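Local coordinates for protein CT_858 (Chlamydia trachomatis, PDB 3DOR), which is a secreted chlamydial protease, CPAF, that probably cleaves peptide bonds within proteins by a serine-type mechanism, at residues V293-I298 with A333-Q338; R359-P364 with K477-A482; P456-I461 with R481-G486. All blocks are in the same frame, centred on the assembly; numbering follows the deposited sequence.

Interaction 1. Residues V293-I298 with A333-Q338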
loop_
_atom_site.group_PDB
_atom_site.type_symbol
_atom_site.label_atom_id
_atom_site.label_comp_id
_atom_site.label_asym_id
_atom_site.label_seq_id
_atom_site.Cartn_x
_atom_site.Cartn_y
_atom_site.Cartn_z
ATOM N N VAL B 293 34.225 -24.638 15.694
ATOM C CA VAL B 293 33.705 -23.803 14.624
ATOM C C VAL B 293 32.220 -23.521 14.762
ATOM O O VAL B 293 31.431 -24.410 15.067
ATOM C CB VAL B 293 33.972 -24.462 13.245
ATOM C CG1 VAL B 293 33.381 -23.609 12.123
ATOM C CG2 VAL B 293 35.486 -24.643 13.046
ATOM N N GLY B 294 31.844 -22.269 14.538
ATOM C CA GLY B 294 30.441 -21.920 14.620
ATOM C C GLY B 294 29.742 -22.132 13.294
ATOM O O GLY B 294 30.368 -22.067 12.228
ATOM N N PHE B 295 28.446 -22.427 13.365
ATOM C CA PHE B 295 27.612 -22.609 12.185
ATOM C C PHE B 295 26.351 -21.782 12.418
ATOM O O PHE B 295 25.696 -21.891 13.460
ATOM C CB PHE B 295 27.216 -24.067 11.969
ATOM C CG PHE B 295 26.287 -24.267 10.778
ATOM C CD1 PHE B 295 26.798 -24.530 9.508
ATOM C CD2 PHE B 295 24.906 -24.141 10.924
ATOM C CE1 PHE B 295 25.951 -24.664 8.402
ATOM C CE2 PHE B 295 24.049 -24.272 9.826
ATOM C CZ PHE B 295 24.572 -24.534 8.563
ATOM N N LEU B 296 26.023 -20.951 11.442
ATOM C CA LEU B 296 24.859 -20.086 11.527
ATOM C C LEU B 296 24.193 -20.034 10.158
ATOM O O LEU B 296 24.870 -19.882 9.153
ATOM C CB LEU B 296 25.300 -18.677 11.936
ATOM C CG LEU B 296 24.286 -17.527 12.005
ATOM C CD1 LEU B 296 23.867 -17.111 10.612
ATOM C CD2 LEU B 296 23.078 -17.951 12.813
ATOM N N ARG B 297 22.874 -20.181 10.109
ATOM C CA ARG B 297 22.177 -20.080 8.827
ATOM C C ARG B 297 21.351 -18.796 8.836
ATOM O O ARG B 297 20.627 -18.534 9.802
ATOM C CB ARG B 297 21.257 -21.291 8.594
ATOM C CG ARG B 297 20.383 -21.163 7.335
ATOM C CD ARG B 297 19.564 -22.426 6.994
ATOM N NE ARG B 297 18.525 -22.083 6.025
ATOM C CZ ARG B 297 18.769 -21.679 4.777
ATOM N NH1 ARG B 297 20.014 -21.587 4.323
ATOM N NH2 ARG B 297 17.771 -21.290 4.002
ATOM N N ILE B 298 21.502 -17.967 7.803
ATOM C CA ILE B 298 20.706 -16.737 7.683
ATOM C C ILE B 298 19.719 -17.165 6.602
ATOM O O ILE B 298 20.085 -17.279 5.435
ATOM C CB ILE B 298 21.559 -15.530 7.198
ATOM C CG1 ILE B 298 22.642 -15.201 8.226
ATOM C CG2 ILE B 298 20.672 -14.307 6.992
ATOM C CD1 ILE B 298 23.556 -14.032 7.812
ATOM N N ALA B 333 36.404 -19.956 13.994
ATOM C CA ALA B 333 35.963 -19.548 12.662
ATOM C C ALA B 333 34.455 -19.720 12.643
ATOM O O ALA B 333 33.897 -20.349 13.537
ATOM C CB ALA B 333 36.616 -20.413 11.583
ATOM N N LEU B 334 33.803 -19.177 11.620
ATOM C CA LEU B 334 32.355 -19.237 11.531
ATOM C C LEU B 334 31.879 -19.579 10.121
ATOM O O LEU B 334 32.307 -18.961 9.143
ATOM C CB LEU B 334 31.778 -17.873 11.917
ATOM C CG LEU B 334 30.341 -17.636 12.415
ATOM C CD1 LEU B 334 29.832 -16.368 11.761
ATOM C CD2 LEU B 334 29.411 -18.793 12.134
ATOM N N ILE B 335 30.987 -20.556 10.025
ATOM C CA ILE B 335 30.408 -20.921 8.746
ATOM C C ILE B 335 28.999 -20.338 8.722
ATOM O O ILE B 335 28.207 -20.562 9.646
ATOM C CB ILE B 335 30.307 -22.445 8.565
ATOM C CG1 ILE B 335 31.713 -23.063 8.496
ATOM C CG2 ILE B 335 29.533 -22.761 7.282
ATOM C CD1 ILE B 335 31.704 -24.576 8.499
ATOM N N ILE B 336 28.691 -19.571 7.681
ATOM C CA ILE B 336 27.367 -18.979 7.535
ATOM C C ILE B 336 26.682 -19.605 6.325
ATOM O O ILE B 336 27.140 -19.437 5.184
ATOM C CB ILE B 336 27.459 -17.443 7.337
ATOM C CG1 ILE B 336 27.993 -16.785 8.612
ATOM C CG2 ILE B 336 26.083 -16.866 6.966
ATOM C CD1 ILE B 336 28.144 -15.278 8.501
ATOM N N ASP B 337 25.605 -20.344 6.567
ATOM C CA ASP B 337 24.871 -20.958 5.473
ATOM C C ASP B 337 23.836 -19.935 5.026
ATOM O O ASP B 337 22.901 -19.628 5.758
ATOM C CB ASP B 337 24.167 -22.236 5.931
ATOM C CG ASP B 337 23.207 -22.781 4.876
ATOM O OD1 ASP B 337 22.385 -23.655 5.219
ATOM O OD2 ASP B 337 23.281 -22.331 3.706
ATOM N N GLN B 338 24.004 -19.399 3.826
ATOM C CA GLN B 338 23.069 -18.408 3.332
ATOM C C GLN B 338 22.354 -18.876 2.059
ATOM O O GLN B 338 21.776 -18.063 1.337
ATOM C CB GLN B 338 23.813 -17.103 3.058
ATOM C CG GLN B 338 22.904 -15.929 2.933
ATOM C CD GLN B 338 23.270 -15.016 1.791
ATOM O OE1 GLN B 338 23.067 -13.811 1.880
ATOM N NE2 GLN B 338 23.786 -15.581 0.700
#

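Interaction 2. Residues R359-P364 with K477-A482. With SO4 (sulfate ion), chain Q.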
loop_
_atom_site.group_PDB
_atom_site.type_symbol
_atom_site.label_atom_id
_atom_site.label_comp_id
_atom_site.label_asym_id
_atom_site.label_seq_id
_atom_site.Cartn_x
_atom_site.Cartn_y
_atom_site.Cartn_z
ATOM N N ARG B 359 36.047 -3.783 10.966
ATOM C CA ARG B 359 36.509 -2.723 10.072
ATOM C C ARG B 359 35.378 -2.373 9.107
ATOM O O ARG B 359 34.526 -3.206 8.803
ATOM C CB ARG B 359 37.751 -3.179 9.281
ATOM C CG ARG B 359 37.539 -4.421 8.395
ATOM C CD ARG B 359 38.867 -4.941 7.829
ATOM N NE ARG B 359 38.723 -6.196 7.093
ATOM C CZ ARG B 359 38.382 -6.285 5.812
ATOM N NH1 ARG B 359 38.149 -5.187 5.107
ATOM N NH2 ARG B 359 38.276 -7.472 5.233
ATOM N N PRO B 360 35.348 -1.128 8.616
ATOM C CA PRO B 360 34.277 -0.754 7.687
ATOM C C PRO B 360 34.312 -1.571 6.395
ATOM O O PRO B 360 35.376 -1.999 5.944
ATOM C CB PRO B 360 34.530 0.734 7.453
ATOM C CG PRO B 360 36.021 0.849 7.612
ATOM C CD PRO B 360 36.290 -0.013 8.822
ATOM N N LEU B 361 33.137 -1.789 5.815
ATOM C CA LEU B 361 33.020 -2.548 4.575
ATOM C C LEU B 361 32.413 -1.681 3.471
ATOM O O LEU B 361 31.308 -1.171 3.616
ATOM C CB LEU B 361 32.137 -3.783 4.799
ATOM C CG LEU B 361 32.571 -4.773 5.888
ATOM C CD1 LEU B 361 31.519 -5.860 6.050
ATOM C CD2 LEU B 361 33.917 -5.371 5.525
ATOM N N GLU B 362 33.143 -1.513 2.372
ATOM C CA GLU B 362 32.659 -0.723 1.244
ATOM C C GLU B 362 31.398 -1.370 0.690
ATOM O O GLU B 362 31.321 -2.588 0.593
ATOM C CB GLU B 362 33.718 -0.663 0.140
ATOM C CG GLU B 362 34.577 0.585 0.159
ATOM C CD GLU B 362 33.777 1.837 -0.150
ATOM O OE1 GLU B 362 33.103 1.859 -1.201
ATOM O OE2 GLU B 362 33.824 2.794 0.653
ATOM N N LEU B 363 30.413 -0.556 0.328
ATOM C CA LEU B 363 29.167 -1.074 -0.212
ATOM C C LEU B 363 28.999 -0.737 -1.680
ATOM O O LEU B 363 29.430 0.319 -2.134
ATOM C CB LEU B 363 27.971 -0.488 0.548
ATOM C CG LEU B 363 27.739 -0.960 1.989
ATOM C CD1 LEU B 363 26.838 0.018 2.741
ATOM C CD2 LEU B 363 27.115 -2.350 1.944
ATOM N N PRO B 364 28.390 -1.647 -2.450
ATOM C CA PRO B 364 28.181 -1.360 -3.868
ATOM C C PRO B 364 27.088 -0.282 -3.939
ATOM O O PRO B 364 26.199 -0.237 -3.083
ATOM C CB PRO B 364 27.716 -2.703 -4.427
ATOM C CG PRO B 364 27.096 -3.381 -3.248
ATOM C CD PRO B 364 28.038 -3.041 -2.135
ATOM N N LYS B 477 32.858 -10.525 -0.025
ATOM C CA LYS B 477 33.868 -10.940 -0.995
ATOM C C LYS B 477 34.700 -9.753 -1.464
ATOM O O LYS B 477 35.926 -9.792 -1.394
ATOM C CB LYS B 477 33.212 -11.604 -2.208
ATOM C CG LYS B 477 34.197 -12.278 -3.171
ATOM C CD LYS B 477 33.438 -13.136 -4.187
ATOM C CE LYS B 477 34.355 -14.122 -4.914
ATOM N NZ LYS B 477 35.383 -13.459 -5.772
ATOM N N ASP B 478 34.032 -8.695 -1.923
ATOM C CA ASP B 478 34.733 -7.514 -2.429
ATOM C C ASP B 478 35.536 -6.735 -1.382
ATOM O O ASP B 478 36.381 -5.916 -1.732
ATOM C CB ASP B 478 33.744 -6.589 -3.166
ATOM C CG ASP B 478 33.204 -7.218 -4.451
ATOM O OD1 ASP B 478 33.629 -8.344 -4.789
ATOM O OD2 ASP B 478 32.360 -6.602 -5.136
ATOM N N ASN B 479 35.290 -7.006 -0.103
ATOM C CA ASN B 479 36.023 -6.340 0.984
ATOM C C ASN B 479 37.000 -7.340 1.594
ATOM O O ASN B 479 37.654 -7.052 2.604
ATOM C CB ASN B 479 35.057 -5.837 2.073
ATOM C CG ASN B 479 34.349 -4.542 1.687
ATOM O OD1 ASN B 479 34.934 -3.462 1.742
ATOM N ND2 ASN B 479 33.088 -4.649 1.290
ATOM N N ASP B 480 37.083 -8.522 0.978
ATOM C CA ASP B 480 37.979 -9.590 1.432
ATOM C C ASP B 480 37.762 -9.935 2.917
ATOM O O ASP B 480 38.729 -10.159 3.644
ATOM C CB ASP B 480 39.446 -9.171 1.232
ATOM C CG ASP B 480 39.804 -8.905 -0.232
ATOM O OD1 ASP B 480 40.317 -7.837 -0.569
ATOM O OD2 ASP B 480 39.552 -9.877 -1.098
ATOM N N ARG B 481 36.510 -9.985 3.359
ATOM C CA ARG B 481 36.192 -10.288 4.761
ATOM C C ARG B 481 35.930 -11.778 4.977
ATOM O O ARG B 481 36.179 -12.314 6.056
ATOM C CB ARG B 481 34.931 -9.518 5.196
ATOM C CG ARG B 481 35.068 -8.662 6.448
ATOM C CD ARG B 481 34.789 -9.386 7.765
ATOM N NE ARG B 481 35.756 -10.435 7.994
ATOM C CZ ARG B 481 35.804 -11.209 9.070
ATOM N NH1 ARG B 481 34.941 -11.055 10.062
ATOM N NH2 ARG B 481 36.695 -12.182 9.113
ATOM N N ALA B 482 35.402 -12.436 3.955
ATOM C CA ALA B 482 35.076 -13.846 4.075
ATOM C C ALA B 482 35.351 -14.659 2.833
ATOM O O ALA B 482 35.448 -14.126 1.726
ATOM C CB ALA B 482 33.603 -14.005 4.457
HETATM S S SO4 Q . 39.754 -9.555 7.999
HETATM O O1 SO4 Q . 39.644 -10.737 8.944
HETATM O O2 SO4 Q . 39.140 -8.348 8.672
HETATM O O3 SO4 Q . 41.204 -9.236 7.681
HETATM O O4 SO4 Q . 39.041 -9.948 6.721
#

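Interaction 3. Residues P456-I461 with R481-G486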
loop_
_atom_site.group_PDB
_atom_site.type_symbol
_atom_site.label_atom_id
_atom_site.label_comp_id
_atom_site.label_asym_id
_atom_site.label_seq_id
_atom_site.Cartn_x
_atom_site.Cartn_y
_atom_site.Cartn_z
ATOM N N PRO B 456 37.898 -15.655 11.083
ATOM C CA PRO B 456 37.542 -16.054 9.719
ATOM C C PRO B 456 36.104 -16.521 9.522
ATOM O O PRO B 456 35.489 -17.113 10.406
ATOM C CB PRO B 456 38.597 -17.114 9.363
ATOM C CG PRO B 456 39.205 -17.506 10.685
ATOM C CD PRO B 456 39.172 -16.262 11.505
ATOM N N ILE B 457 35.575 -16.215 8.344
ATOM C CA ILE B 457 34.211 -16.549 7.995
ATOM C C ILE B 457 34.132 -17.214 6.633
ATOM O O ILE B 457 34.796 -16.786 5.669
ATOM C CB ILE B 457 33.320 -15.272 7.930
ATOM C CG1 ILE B 457 33.310 -14.561 9.283
ATOM C CG2 ILE B 457 31.896 -15.649 7.522
ATOM C CD1 ILE B 457 32.549 -13.232 9.275
ATOM N N CYS B 458 33.317 -18.259 6.557
ATOM C CA CYS B 458 33.089 -18.955 5.304
ATOM C C CYS B 458 31.589 -18.884 5.043
ATOM O O CYS B 458 30.795 -19.388 5.843
ATOM C CB CYS B 458 33.527 -20.414 5.400
ATOM S SG CYS B 458 33.141 -21.357 3.908
ATOM N N VAL B 459 31.196 -18.243 3.944
ATOM C CA VAL B 459 29.784 -18.119 3.595
ATOM C C VAL B 459 29.409 -19.106 2.499
ATOM O O VAL B 459 30.089 -19.196 1.470
ATOM C CB VAL B 459 29.435 -16.685 3.084
ATOM C CG1 VAL B 459 27.934 -16.565 2.830
ATOM C CG2 VAL B 459 29.878 -15.654 4.081
ATOM N N LEU B 460 28.321 -19.839 2.719
ATOM C CA LEU B 460 27.841 -20.809 1.743
ATOM C C LEU B 460 26.710 -20.155 0.952
ATOM O O LEU B 460 25.768 -19.607 1.534
ATOM C CB LEU B 460 27.318 -22.065 2.438
ATOM C CG LEU B 460 28.233 -22.659 3.505
ATOM C CD1 LEU B 460 27.523 -23.842 4.132
ATOM C CD2 LEU B 460 29.590 -23.069 2.901
ATOM N N ILE B 461 26.806 -20.233 -0.372
ATOM C CA ILE B 461 25.818 -19.629 -1.267
ATOM C C ILE B 461 25.421 -20.578 -2.401
ATOM O O ILE B 461 26.121 -21.552 -2.690
ATOM C CB ILE B 461 26.402 -18.375 -1.950
ATOM C CG1 ILE B 461 27.596 -18.788 -2.828
ATOM C CG2 ILE B 461 26.881 -17.360 -0.901
ATOM C CD1 ILE B 461 28.086 -17.696 -3.794
ATOM N N ARG B 481 36.510 -9.985 3.359
ATOM C CA ARG B 481 36.192 -10.288 4.761
ATOM C C ARG B 481 35.930 -11.778 4.977
ATOM O O ARG B 481 36.179 -12.314 6.056
ATOM C CB ARG B 481 34.931 -9.518 5.196
ATOM C CG ARG B 481 35.068 -8.662 6.448
ATOM C CD ARG B 481 34.789 -9.386 7.765
ATOM N NE ARG B 481 35.756 -10.435 7.994
ATOM C CZ ARG B 481 35.804 -11.209 9.070
ATOM N NH1 ARG B 481 34.941 -11.055 10.062
ATOM N NH2 ARG B 481 36.695 -12.182 9.113
ATOM N N ALA B 482 35.402 -12.436 3.955
ATOM C CA ALA B 482 35.076 -13.846 4.075
ATOM C C ALA B 482 35.351 -14.659 2.833
ATOM O O ALA B 482 35.448 -14.126 1.726
ATOM C CB ALA B 482 33.603 -14.005 4.457
ATOM N N LEU B 483 35.455 -15.966 3.037
ATOM C CA LEU B 483 35.678 -16.920 1.965
ATOM C C LEU B 483 34.266 -17.294 1.490
ATOM O O LEU B 483 33.441 -17.737 2.301
ATOM C CB LEU B 483 36.388 -18.146 2.536
ATOM C CG LEU B 483 37.278 -19.066 1.688
ATOM C CD1 LEU B 483 36.728 -20.472 1.734
ATOM C CD2 LEU B 483 37.409 -18.556 0.267
ATOM N N ILE B 484 33.971 -17.109 0.204
ATOM C CA ILE B 484 32.638 -17.433 -0.310
ATOM C C ILE B 484 32.715 -18.771 -1.041
ATOM O O ILE B 484 33.524 -18.942 -1.954
ATOM C CB ILE B 484 32.091 -16.318 -1.260
ATOM C CG1 ILE B 484 31.705 -15.061 -0.472
ATOM C CG2 ILE B 484 30.799 -16.782 -1.917
ATOM C CD1 ILE B 484 32.782 -14.457 0.290
ATOM N N VAL B 485 31.860 -19.710 -0.640
ATOM C CA VAL B 485 31.873 -21.056 -1.201
ATOM C C VAL B 485 30.501 -21.541 -1.670
ATOM O O VAL B 485 29.490 -21.222 -1.059
ATOM C CB VAL B 485 32.410 -22.046 -0.137
ATOM C CG1 VAL B 485 32.509 -23.452 -0.705
ATOM C CG2 VAL B 485 33.767 -21.565 0.361
ATOM N N GLY B 486 30.480 -22.318 -2.753
ATOM C CA GLY B 486 29.231 -22.861 -3.267
ATOM C C GLY B 486 29.070 -22.600 -4.753
ATOM O O GLY B 486 29.999 -22.819 -5.543
HETATM O O HOH W 1 37.492 -14.823 6.596
#

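Interaction 1. Residues V293-I298 with A333-Q338
Five backbone hydrogen bonds zip 293-298 to 333-338, alternating in direction as parallel strands require. Gly-294 N gives to Ala-333 O, and the Gly-294 carbonyl takes Ile-335 N at 2.7 Å from O to N, though that donor sits above the carbonyl plane. Leu-296 repeats the pattern: its N reaches Ile-335 O nearly along the C=O axis, and its O receives Asp-337 N at 2.7 Å. Ile-298 N closes the series on Asp-337 O. Gly-294 lacks a side chain where Leu-334, with CG anti to its backbone N, folds methyl CD2 over the strand to lie 3.4 Å from Gly-294 O; a beta carbon on Gly-294 would be tight against that methyl.

On the face carrying Val-293, Phe-295 and Arg-297, the branched Ile-335 touches two neighbours, CG1 against Val-293 CG1 and CG2 3.9 Å from Phe-295 CD1. The Phe-295 ring then runs alongside Asp-337, its CZ 3.5 Å from Asp-337 CB. Helix 316-330 connects these strands in a beta-alpha-beta unit of the mixed sheet in the S41 peptidase region, and helix 549-564 packs on Ala-333 and Ile-335. On the other face Ile-336 CG2 meets Ile-298 CD1 at 3.9 Å, and Phe-472 of helix 468-478 touches both residues.

Arg-297 extends with CG anti to its N (chi1 174°), alongside Asp-337 and pointing the same way, and its NH1 forms a salt bridge of 3.3 Å with Asp-337 OD1, the guanidinium and carboxylate planes 46° apart. Arginine suits this buried place because its several N-H groups can also be satisfied by backbone farther out: NE by Ser-257 O, NH1 by Thr-339 O and NH2 by Asn-340 O. Asp-337 OD2 is in turn hydrogen-bonded to Thr-339 OG1.

Interaction 2. Residues R359-P364 with K477-A482
A Schellman motif ends helix 468-478 here, and the turn it makes is tied to the start of strand 361-368. Asp-480, with positive phi, is its C-prime residue: Asp-480 N returns to Lys-477 O and Arg-481 N to Leu-476 O. The turn presents Asn-479 to 359-364 with CG anti to the carbonyl carbon (chi1 -78°), and its amide bonds to both N and O of Glu-362. Asn-479 ND2 gives to Glu-362 O at 2.8 Å, in the carbonyl plane and on a lone pair, while Asn-479 OD1 takes Glu-362 N at 2.7 Å from above the plane of the side-chain carbonyl. Asparagine suits the place because one short amide both donates and accepts; ND2 also reaches back to Val-475 O, which helps fix its rotation.

Arg-359, partly exposed, reaches the same turn with its side chain. The extended chain brings the guanidinium edge to the helix end, where NH2 meets Asn-479 O at 2.7 Å almost in the guanidinium plane, with NH1 adding a weak bond to the same oxygen. A cation here would probably be favoured by the carbonyl oxygens left at a helix C-terminus. Leu-361 CD2 touches both Asn-479 CB and Arg-481 CG, 3.6 Å from the latter, so leucine gives an apolar surface beside the aliphatic parts of these polar residues. Leu-361 CD2 and Arg-481 CG both lie over one face of the Arg-359 guanidinium, CD2 offset toward its rim. The NE/NH2 edge of that guanidinium holds a sulfate, probably from the crystallisation liquor: NE bonds to sulfate O2 at 2.7 Å, and NH2 to sulfate O4 at 3.0 Å with an N-H...O angle of 173°.

Interaction 3. Residues P456-I461 with R481-G486
Strands 457-461 and 483-486 are the two parallel strands of a beta-alpha-beta unit whose crossover is helix 468-478, within the mixed sheet of the S41 peptidase region. In the tightly joined part, Leu-483 N bonds to Ile-457 O and Val-459 N to Leu-483 O; Val-485 N follows on Val-459 O at 2.8 Å, and Ile-461 N on Val-485 O. All four donors lie nearly along their C=O axes. Beta-branched and apolar residues fit such a buried pair. On one face the short side chain of Cys-458, with SG anti to its backbone N, sets that sulfur 3.6 Å from Val-485 CG2; Val-459 and Ile-484 point to the other face. At the C-terminal end Ile-461 takes the crowded first torsion (chi1 63°), which carries CD1 to 3.4 Å from Ile-484 CG2, closer than usual for two carbons. Gly-486 has phi 129° and psi -134°, angles that call for glycine, and a beta carbon there would clash with Ile-461 O. Ala-482 is small enough to tuck CB 3.3 Å from Ile-457 O and against Ile-457 CB.

The end with the partly exposed Pro-456 and Arg-481 is looser. Here the two segments are bridged by water: one molecule accepts from Ile-457 N and donates to Arg-481 O, 2.9 Å from that oxygen, in place of a direct bond. The Arg-481 chain, bent at chi2 and chi3, crosses Ile-457 at about a right angle. Its NH2 is held by Lys-455 O and its NH1 by Leu-356 O, and NH2 also makes a salt bridge to O1 of the sulfate. Ile-457 CD1 lies over one face of this guanidinium, 3.3 Å from Arg-481 NH1.

Interactions 1 and 3 are buried and belong to one sheet: strands 333-337 and 457-461 are neighbours in it, probably hydrogen-bonded through Ile-336 to Cys-458 and Leu-460, and the two centres lie 9 Å apart. Each joins the parallel strands of a beta-alpha-beta unit, so regular backbone bonds and apolar side chains dominate, with one ion pair in interaction 1. Interaction 2 is a surface contact in which an asparagine amide, a guanidinium and a helix end replace strand pairing. It shares Arg-481 and Ala-482 with interaction 3, where the chain passes from helix 468-478 to strand 483-486, and stays about 7 Å from interaction 1 at the nearest atoms.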